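Local atomic coordinates of thiol transferase (Phanerochaete chrysosporium, PDB entry 4F0B), a protein that binds oxidized glutathione disulfide and, as a glutathione transferase of the Ure2p type, probably catalyses thiol transfer with glutathione. Residues Pro22-Glu27 and Pro214-Gly219; Ile87-Ala92 and Tyr176-Ile181; Gln117-Ala122 and Asp180-Gly185. One frame throughout, in Å; residues are numbered along the deposited sequence.

Contact 1. Residues Pro22-Glu27 and Pro214-Gly219; sequences PAILLE and PAVQAG
G219 lies so near I24 that their CA atoms are 4.1 Å apart, and backbone closeness is the first of three kinds of contact here. A CB in place of one CA hydrogen of G219 would run into A23 C and I24 N, which explains why glycine suits the spot. A23, whose side chain is a single methyl group, turns its CB toward the other helix and rests 3.3 Å from G219 O, a carbonyl oxygen that also has S222 OG as a hydrogen-bond partner. Small residues on both helices let their axes come within 7.5 Å of each other, crossing at 133°.

The helices belong to different halves of the GST fold: 22-27 lies on helix 20-33 of the thioredoxin-like N-terminal domain, 214-219 on the last helix of the chain. Their apolar pairing is small. The CG2 branch methyls of I24 and V216 meet at 3.9 Å, the side chains slanting across each other, and the beta-branched pair touches the ring of F184 and the hydroxyl of Y176.

The third kind is packing by the aliphatic part of a charged residue. E27 points its CB toward the partner helix, 3.3 Å from A215 O. Its CG, anti to its own carbonyl carbon (chi1 -69°), is placed 3.5 Å from G219 N and 3.7 Å from A218 CB, with the chain then bending at chi2 (-63°). The carboxylate is engaged within the N-terminal half, OE2 making a salt bridge to K30 NZ and a hydrogen bond with Y38 OH. An alanine here would probably open a gap over A218 and G219 and leave K30 and Y38 without their shared acidic partner. A215 CB, for its part, sits 3.7 Å from the carbonyl carbon C of E27.

Contact 2. Residues Ile87-Ala92 and Tyr176-Ile181; sequences ILLYLA and YGIADI
I178 turns its CG1 between its own backbone N and carbonyl carbon (chi1 58°), a crowded position, and an extended chi2 of 174° carries CD1 out to helix 84-95. On the facing helix, L88 and L89 both set CG anti to the carbonyl carbon, beside the backbone N. The outcome is a meeting without hydrogen bonds, mostly between buried apolar branches. I178 CD1 lies 3.7 Å from L89 CD2, the two side chains crossing at about a right angle, while A92 CB comes to 4.4 Å from the same I178 CD1; alanine provides a methyl group there without pushing the helices apart. L88 works nearer the backbone: its CB is 4.2 Å from I178 CB, its CD1 3.8 Å from I178 O, and its CD2 touches I181 CG2 at 4.3 Å, so the leucine spans one helical turn of its partner.

That turn is fixed at its start by half of a capping box. G177 is the N-cap, and its N donates to D180 OD2 at 2.9 Å with an N-H...O angle of 154°, meeting the anti side of the oxygen near the carboxylate plane; glycine has no side chain to complete the reciprocal half. D180 OD1 takes two more bonds, from W206 NE1 and I172 N, so the buried carboxylate is gripped at both oxygens. Y176, just before the cap, touches I181 one turn on, a hydrophobic staple; staple and capping box together are familiar at the start of this helix in GSTs.

Around the contact, L25 of helix 20-33 packs on L88, E115 of helix 109-139 borders both L89 and I178, F120 of the second subunit reaches L89, and strand 73-76 lies against I87, Y90 and L91.

Contact 3. Residues Gln117-Ala122 and Asp180-Gly185; sequences QWLFFA and DIKIFG
A122 points its CB toward helix 178-187, where the methyl is received by two side chains at once. I183 CG1 lies 3.4 Å from A122 CB, tighter than ordinary carbon packing, and K182 CG is 3.8 Å from the same atom. Alanine suits this place because a bulkier group would have to displace one of them. The second touch is slantwise: L119 brings CD2 alongside the foot of K182, 3.7 Å from K182 CB, the leucine branch lying at an angle to the methylene chain. K182 sets CG, anti to its backbone N (chi1 169°), against A122 CB and L119 CD2, and the bend at chi2 (64°) then turns CD away. The lysine packs with CB and CG, while its NZ makes a hydrogen bond with T84 OG1, and its side chain touches the bound oxidized glutathione disulfide. I183 is also packed against W206 and L162 of neighbouring helices, and F120, on the same helix as A122, stacks on F120 of the second subunit. The helices run nearly parallel, 16° apart with axes 9.4 Å from each other, as part of the all-helical C-terminal domain of the GST fold, here with K182 lining the glutathione pocket.

From the N terminus, helix 20-33 is the first to enter a contact, but its partner, 214-219, is near the C terminus, so contact 1 closes a loop around almost the whole chain. Contacts 2 and 3 both fall within it. Helix 84-95 opens contact 2 and helix 109-139, next along, opens contact 3; both close on helix 178-187, contact 2 at its start and contact 3 just beyond, sharing D180 and I181. That helix therefore faces the N-terminal domain through contact 2 and its own helical domain through contact 3. The three sites also touch one another: P22 packs on I87, I24 on I181, and L88 on K182, making one continuous core across the domain boundary.

Contact 1. Residues Pro22-Glu27 and Pro214-Gly219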
loop_
_atom_site.group_PDB
_atom_site.type_symbol
_atom_site.label_atom_id
_atom_site.label_comp_id
_atom_site.label_asym_id
_atom_site.label_seq_id
_atom_site.Cartn_x
_atom_site.Cartn_y
_atom_site.Cartn_z
ATOM N N PRO A 22 -13.380 2.879 -5.587
ATOM C CA PRO A 22 -14.042 1.692 -6.159
ATOM C C PRO A 22 -15.312 2.035 -6.921
ATOM O O PRO A 22 -15.645 1.322 -7.876
ATOM C CB PRO A 22 -14.353 0.817 -4.930
ATOM C CG PRO A 22 -13.373 1.322 -3.827
ATOM C CD PRO A 22 -13.337 2.825 -4.102
ATOM N N ALA A 23 -16.029 3.083 -6.519
ATOM C CA ALA A 23 -17.256 3.471 -7.227
ATOM C C ALA A 23 -16.920 3.982 -8.628
ATOM O O ALA A 23 -17.634 3.706 -9.585
ATOM C CB ALA A 23 -18.062 4.510 -6.428
ATOM N N ILE A 24 -15.826 4.723 -8.737
ATOM C CA ILE A 24 -15.347 5.143 -10.049
ATOM C C ILE A 24 -15.070 3.924 -10.940
ATOM O O ILE A 24 -15.584 3.864 -12.059
ATOM C CB ILE A 24 -14.108 6.019 -9.926
ATOM C CG1 ILE A 24 -14.479 7.376 -9.316
ATOM C CG2 ILE A 24 -13.440 6.175 -11.321
ATOM C CD1 ILE A 24 -13.242 8.229 -8.906
ATOM N N LEU A 25 -14.322 2.941 -10.442
ATOM C CA LEU A 25 -14.097 1.767 -11.257
ATOM C C LEU A 25 -15.397 1.031 -11.606
ATOM O O LEU A 25 -15.577 0.629 -12.750
ATOM C CB LEU A 25 -13.105 0.832 -10.578
ATOM C CG LEU A 25 -12.823 -0.441 -11.392
ATOM C CD1 LEU A 25 -12.239 -0.164 -12.765
ATOM C CD2 LEU A 25 -11.899 -1.325 -10.573
ATOM N N LEU A 26 -16.306 0.859 -10.635
ATOM C CA LEU A 26 -17.583 0.196 -10.935
ATOM C C LEU A 26 -18.316 0.915 -12.061
ATOM O O LEU A 26 -18.858 0.276 -12.961
ATOM C CB LEU A 26 -18.449 0.128 -9.674
ATOM C CG LEU A 26 -17.942 -0.909 -8.659
ATOM C CD1 LEU A 26 -18.504 -0.633 -7.275
ATOM C CD2 LEU A 26 -18.334 -2.312 -9.124
ATOM N N GLU A 27 -18.338 2.245 -12.043
ATOM C CA GLU A 27 -19.014 2.966 -13.120
ATOM C C GLU A 27 -18.255 2.882 -14.453
ATOM O O GLU A 27 -18.888 2.811 -15.508
ATOM C CB GLU A 27 -19.254 4.431 -12.722
ATOM C CG GLU A 27 -20.300 4.629 -11.615
ATOM C CD GLU A 27 -21.690 4.165 -12.036
ATOM O OE1 GLU A 27 -22.070 4.268 -13.237
ATOM O OE2 GLU A 27 -22.463 3.704 -11.166
ATOM N N PRO A 214 -17.639 11.035 -17.585
ATOM C CA PRO A 214 -18.944 10.779 -16.962
ATOM C C PRO A 214 -18.922 9.646 -15.930
ATOM O O PRO A 214 -19.611 9.767 -14.918
ATOM C CB PRO A 214 -19.828 10.434 -18.170
ATOM C CG PRO A 214 -19.243 11.278 -19.283
ATOM C CD PRO A 214 -17.743 11.198 -19.052
ATOM N N ALA A 215 -18.167 8.585 -16.158
ATOM C CA ALA A 215 -18.158 7.501 -15.179
ATOM C C ALA A 215 -17.532 7.942 -13.862
ATOM O O ALA A 215 -17.942 7.474 -12.791
ATOM C CB ALA A 215 -17.451 6.279 -15.736
ATOM N N VAL A 216 -16.526 8.819 -13.941
ATOM C CA VAL A 216 -15.914 9.362 -12.748
ATOM C C VAL A 216 -16.937 10.167 -11.944
ATOM O O VAL A 216 -17.085 9.961 -10.719
ATOM C CB VAL A 216 -14.688 10.196 -13.130
ATOM C CG1 VAL A 216 -14.182 10.994 -11.934
ATOM C CG2 VAL A 216 -13.564 9.279 -13.602
ATOM N N GLN A 217 -17.683 11.056 -12.620
ATOM C CA GLN A 217 -18.697 11.840 -11.918
ATOM C C GLN A 217 -19.763 10.907 -11.315
ATOM O O GLN A 217 -20.175 11.113 -10.164
ATOM C CB GLN A 217 -19.335 12.877 -12.868
ATOM C CG GLN A 217 -18.279 13.926 -13.282
ATOM C CD GLN A 217 -17.723 14.649 -12.052
ATOM O OE1 GLN A 217 -18.492 15.085 -11.177
ATOM N NE2 GLN A 217 -16.395 14.759 -11.963
ATOM N N ALA A 218 -20.195 9.883 -12.068
ATOM C CA ALA A 218 -21.199 8.955 -11.537
ATOM C C ALA A 218 -20.669 8.218 -10.305
ATOM O O ALA A 218 -21.399 8.052 -9.324
ATOM C CB ALA A 218 -21.641 7.965 -12.602
ATOM N N GLY A 219 -19.410 7.785 -10.339
ATOM C CA GLY A 219 -18.865 7.103 -9.179
ATOM C C GLY A 219 -18.767 7.986 -7.952
ATOM O O GLY A 219 -19.158 7.597 -6.839
#

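Contact 2. Residues Ile87-Ala92 and Tyr176-Ile181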
loop_
_atom_site.group_PDB
_atom_site.type_symbol
_atom_site.label_atom_id
_atom_site.label_comp_id
_atom_site.label_asym_id
_atom_site.label_seq_id
_atom_site.Cartn_x
_atom_site.Cartn_y
_atom_site.Cartn_z
ATOM N N ILE A 87 -9.305 -3.740 -3.618
ATOM C CA ILE A 87 -10.660 -3.740 -4.198
ATOM C C ILE A 87 -10.590 -3.465 -5.713
ATOM O O ILE A 87 -11.232 -4.171 -6.511
ATOM C CB ILE A 87 -11.534 -2.695 -3.522
ATOM C CG1 ILE A 87 -11.750 -3.069 -2.037
ATOM C CG2 ILE A 87 -12.885 -2.584 -4.256
ATOM C CD1 ILE A 87 -12.282 -1.923 -1.173
ATOM N N LEU A 88 -9.763 -2.471 -6.088
ATOM C CA LEU A 88 -9.611 -2.173 -7.519
ATOM C C LEU A 88 -9.077 -3.391 -8.267
ATOM O O LEU A 88 -9.566 -3.745 -9.343
ATOM C CB LEU A 88 -8.674 -0.966 -7.701
ATOM C CG LEU A 88 -9.205 0.346 -7.126
ATOM C CD1 LEU A 88 -8.153 1.454 -7.280
ATOM C CD2 LEU A 88 -10.459 0.844 -7.841
ATOM N N LEU A 89 -8.046 -4.019 -7.714
ATOM C CA LEU A 89 -7.465 -5.214 -8.349
ATOM C C LEU A 89 -8.476 -6.370 -8.444
ATOM O O LEU A 89 -8.557 -7.034 -9.469
ATOM C CB LEU A 89 -6.213 -5.657 -7.584
ATOM C CG LEU A 89 -5.033 -4.694 -7.822
ATOM C CD1 LEU A 89 -4.038 -4.880 -6.701
ATOM C CD2 LEU A 89 -4.374 -5.026 -9.130
ATOM N N TYR A 90 -9.234 -6.609 -7.378
ATOM C CA TYR A 90 -10.241 -7.667 -7.393
ATOM C C TYR A 90 -11.310 -7.430 -8.456
ATOM O O TYR A 90 -11.674 -8.326 -9.211
ATOM C CB TYR A 90 -10.946 -7.726 -6.037
ATOM C CG TYR A 90 -11.985 -8.820 -5.972
ATOM C CD1 TYR A 90 -11.626 -10.126 -5.611
ATOM C CD2 TYR A 90 -13.324 -8.574 -6.306
ATOM C CE1 TYR A 90 -12.588 -11.150 -5.580
ATOM C CE2 TYR A 90 -14.280 -9.587 -6.278
ATOM C CZ TYR A 90 -13.908 -10.876 -5.921
ATOM O OH TYR A 90 -14.870 -11.886 -5.882
ATOM N N LEU A 91 -11.836 -6.206 -8.483
ATOM C CA LEU A 91 -12.897 -5.902 -9.432
ATOM C C LEU A 91 -12.370 -5.990 -10.852
ATOM O O LEU A 91 -13.074 -6.494 -11.752
ATOM C CB LEU A 91 -13.481 -4.514 -9.157
ATOM C CG LEU A 91 -14.320 -4.381 -7.877
ATOM C CD1 LEU A 91 -14.675 -2.923 -7.637
ATOM C CD2 LEU A 91 -15.601 -5.220 -7.985
ATOM N N ALA A 92 -11.151 -5.520 -11.071
ATOM C CA ALA A 92 -10.561 -5.671 -12.399
ATOM C C ALA A 92 -10.428 -7.139 -12.787
ATOM O O ALA A 92 -10.795 -7.518 -13.905
ATOM C CB ALA A 92 -9.214 -4.955 -12.477
ATOM N N TYR A 176 -5.447 4.900 -19.449
ATOM C CA TYR A 176 -6.163 5.116 -18.184
ATOM C C TYR A 176 -6.567 3.809 -17.537
ATOM O O TYR A 176 -7.114 2.919 -18.183
ATOM C CB TYR A 176 -7.405 5.937 -18.486
ATOM C CG TYR A 176 -8.407 6.095 -17.368
ATOM C CD1 TYR A 176 -8.173 6.982 -16.310
ATOM C CD2 TYR A 176 -9.606 5.397 -17.389
ATOM C CE1 TYR A 176 -9.114 7.158 -15.302
ATOM C CE2 TYR A 176 -10.554 5.581 -16.380
ATOM C CZ TYR A 176 -10.307 6.463 -15.370
ATOM O OH TYR A 176 -11.250 6.647 -14.400
ATOM N N GLY A 177 -6.284 3.698 -16.248
ATOM C CA GLY A 177 -6.665 2.473 -15.559
ATOM C C GLY A 177 -6.601 2.627 -14.062
ATOM O O GLY A 177 -6.594 3.739 -13.515
ATOM N N ILE A 178 -6.606 1.472 -13.395
ATOM C CA ILE A 178 -6.763 1.463 -11.940
ATOM C C ILE A 178 -5.661 2.192 -11.177
ATOM O O ILE A 178 -5.944 2.714 -10.090
ATOM C CB ILE A 178 -6.987 0.058 -11.363
ATOM C CG1 ILE A 178 -5.838 -0.898 -11.715
ATOM C CG2 ILE A 178 -8.347 -0.489 -11.858
ATOM C CD1 ILE A 178 -5.973 -2.284 -11.018
ATOM N N ALA A 179 -4.438 2.286 -11.716
ATOM C CA ALA A 179 -3.440 3.104 -11.042
ATOM C C ALA A 179 -3.799 4.583 -11.042
ATOM O O ALA A 179 -3.598 5.269 -10.025
ATOM C CB ALA A 179 -2.075 2.911 -11.643
ATOM N N ASP A 180 -4.330 5.085 -12.154
ATOM C CA ASP A 180 -4.813 6.456 -12.182
ATOM C C ASP A 180 -5.977 6.660 -11.236
ATOM O O ASP A 180 -6.007 7.649 -10.526
ATOM C CB ASP A 180 -5.265 6.830 -13.590
ATOM C CG ASP A 180 -4.182 6.600 -14.617
ATOM O OD1 ASP A 180 -3.247 7.432 -14.740
ATOM O OD2 ASP A 180 -4.270 5.540 -15.280
ATOM N N ILE A 181 -6.926 5.730 -11.261
ATOM C CA ILE A 181 -8.119 5.852 -10.436
ATOM C C ILE A 181 -7.762 5.957 -8.951
ATOM O O ILE A 181 -8.281 6.823 -8.236
ATOM C CB ILE A 181 -9.123 4.713 -10.742
ATOM C CG1 ILE A 181 -9.690 4.861 -12.168
ATOM C CG2 ILE A 181 -10.265 4.684 -9.706
ATOM C CD1 ILE A 181 -10.400 3.591 -12.686
#

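Contact 3. Residues Gln117-Ala122 and Asp180-Gly185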
loop_
_atom_site.group_PDB
_atom_site.type_symbol
_atom_site.label_atom_id
_atom_site.label_comp_id
_atom_site.label_asym_id
_atom_site.label_seq_id
_atom_site.Cartn_x
_atom_site.Cartn_y
_atom_site.Cartn_z
ATOM N N GLN A 117 3.224 -1.785 -8.736
ATOM C CA GLN A 117 4.194 -0.853 -8.157
ATOM C C GLN A 117 3.572 0.522 -7.961
ATOM O O GLN A 117 3.754 1.141 -6.889
ATOM C CB GLN A 117 5.421 -0.756 -9.072
ATOM C CG GLN A 117 6.206 -2.067 -9.179
ATOM C CD GLN A 117 7.314 -1.939 -10.175
ATOM O OE1 GLN A 117 8.127 -1.023 -10.106
ATOM N NE2 GLN A 117 7.357 -2.868 -11.152
ATOM N N TRP A 118 2.850 1.033 -8.966
ATOM C CA TRP A 118 2.230 2.358 -8.811
ATOM C C TRP A 118 1.060 2.372 -7.835
ATOM O O TRP A 118 0.889 3.354 -7.109
ATOM C CB TRP A 118 1.920 2.994 -10.183
ATOM C CG TRP A 118 3.190 3.410 -10.868
ATOM C CD1 TRP A 118 3.887 2.697 -11.788
ATOM C CD2 TRP A 118 3.955 4.610 -10.620
ATOM N NE1 TRP A 118 5.035 3.393 -12.163
ATOM C CE2 TRP A 118 5.097 4.555 -11.437
ATOM C CE3 TRP A 118 3.770 5.713 -9.805
ATOM C CZ2 TRP A 118 6.060 5.580 -11.452
ATOM C CZ3 TRP A 118 4.725 6.726 -9.814
ATOM C CH2 TRP A 118 5.843 6.645 -10.640
ATOM N N LEU A 119 0.310 1.271 -7.756
ATOM C CA LEU A 119 -0.727 1.177 -6.732
ATOM C C LEU A 119 -0.112 1.183 -5.340
ATOM O O LEU A 119 -0.579 1.916 -4.451
ATOM C CB LEU A 119 -1.580 -0.079 -6.927
ATOM C CG LEU A 119 -2.558 -0.011 -8.091
ATOM C CD1 LEU A 119 -3.136 -1.411 -8.329
ATOM C CD2 LEU A 119 -3.723 0.935 -7.786
ATOM N N PHE A 120 0.931 0.377 -5.139
ATOM C CA PHE A 120 1.599 0.349 -3.834
ATOM C C PHE A 120 2.280 1.688 -3.517
ATOM O O PHE A 120 2.276 2.112 -2.332
ATOM C CB PHE A 120 2.562 -0.835 -3.717
ATOM C CG PHE A 120 1.892 -2.123 -3.344
ATOM C CD1 PHE A 120 1.426 -2.316 -2.057
ATOM C CD2 PHE A 120 1.729 -3.157 -4.287
ATOM C CE1 PHE A 120 0.804 -3.508 -1.717
ATOM C CE2 PHE A 120 1.111 -4.366 -3.951
ATOM C CZ PHE A 120 0.645 -4.553 -2.643
ATOM N N PHE A 121 2.833 2.366 -4.519
ATOM C CA PHE A 121 3.390 3.690 -4.292
ATOM C C PHE A 121 2.310 4.625 -3.736
ATOM O O PHE A 121 2.561 5.382 -2.797
ATOM C CB PHE A 121 3.982 4.219 -5.618
ATOM C CG PHE A 121 4.275 5.703 -5.594
ATOM C CD1 PHE A 121 5.406 6.213 -4.934
ATOM C CD2 PHE A 121 3.426 6.587 -6.232
ATOM C CE1 PHE A 121 5.674 7.613 -4.917
ATOM C CE2 PHE A 121 3.680 7.988 -6.233
ATOM C CZ PHE A 121 4.796 8.496 -5.568
ATOM N N ALA A 122 1.145 4.638 -4.363
ATOM C CA ALA A 122 0.044 5.491 -3.922
ATOM C C ALA A 122 -0.423 5.063 -2.538
ATOM O O ALA A 122 -0.715 5.911 -1.681
ATOM C CB ALA A 122 -1.132 5.330 -4.868
ATOM N N ASP A 180 -4.330 5.085 -12.154
ATOM C CA ASP A 180 -4.813 6.456 -12.182
ATOM C C ASP A 180 -5.977 6.660 -11.236
ATOM O O ASP A 180 -6.007 7.649 -10.526
ATOM C CB ASP A 180 -5.265 6.830 -13.590
ATOM C CG ASP A 180 -4.182 6.600 -14.617
ATOM O OD1 ASP A 180 -3.247 7.432 -14.740
ATOM O OD2 ASP A 180 -4.270 5.540 -15.280
ATOM N N ILE A 181 -6.926 5.730 -11.261
ATOM C CA ILE A 181 -8.119 5.852 -10.436
ATOM C C ILE A 181 -7.762 5.957 -8.951
ATOM O O ILE A 181 -8.281 6.823 -8.236
ATOM C CB ILE A 181 -9.123 4.713 -10.742
ATOM C CG1 ILE A 181 -9.690 4.861 -12.168
ATOM C CG2 ILE A 181 -10.265 4.684 -9.706
ATOM C CD1 ILE A 181 -10.400 3.591 -12.686
ATOM N N LYS A 182 -6.861 5.097 -8.491
ATOM C CA LYS A 182 -6.449 5.118 -7.093
ATOM C C LYS A 182 -5.895 6.465 -6.667
ATOM O O LYS A 182 -6.302 7.034 -5.626
ATOM C CB LYS A 182 -5.409 4.030 -6.828
ATOM C CG LYS A 182 -4.723 4.163 -5.448
ATOM C CD LYS A 182 -5.671 3.981 -4.270
ATOM C CE LYS A 182 -4.978 4.455 -2.965
ATOM N NZ LYS A 182 -5.960 4.599 -1.849
ATOM N N ILE A 183 -4.979 7.008 -7.466
ATOM C CA ILE A 183 -4.359 8.262 -7.077
ATOM C C ILE A 183 -5.288 9.455 -7.270
ATOM O O ILE A 183 -5.243 10.405 -6.470
ATOM C CB ILE A 183 -3.041 8.483 -7.830
ATOM C CG1 ILE A 183 -2.088 7.335 -7.469
ATOM C CG2 ILE A 183 -2.430 9.845 -7.439
ATOM C CD1 ILE A 183 -0.720 7.340 -8.187
ATOM N N PHE A 184 -6.131 9.386 -8.309
ATOM C CA PHE A 184 -7.047 10.470 -8.620
ATOM C C PHE A 184 -7.938 10.864 -7.438
ATOM O O PHE A 184 -8.214 12.040 -7.222
ATOM C CB PHE A 184 -7.889 10.115 -9.854
ATOM C CG PHE A 184 -9.012 11.075 -10.099
ATOM C CD1 PHE A 184 -8.760 12.292 -10.722
ATOM C CD2 PHE A 184 -10.322 10.760 -9.720
ATOM C CE1 PHE A 184 -9.799 13.202 -10.940
ATOM C CE2 PHE A 184 -11.347 11.656 -9.932
ATOM C CZ PHE A 184 -11.102 12.858 -10.537
ATOM N N GLY A 185 -8.386 9.891 -6.651
ATOM C CA GLY A 185 -9.237 10.235 -5.517
ATOM C C GLY A 185 -8.578 11.215 -4.545
ATOM O O GLY A 185 -9.277 12.084 -3.976
#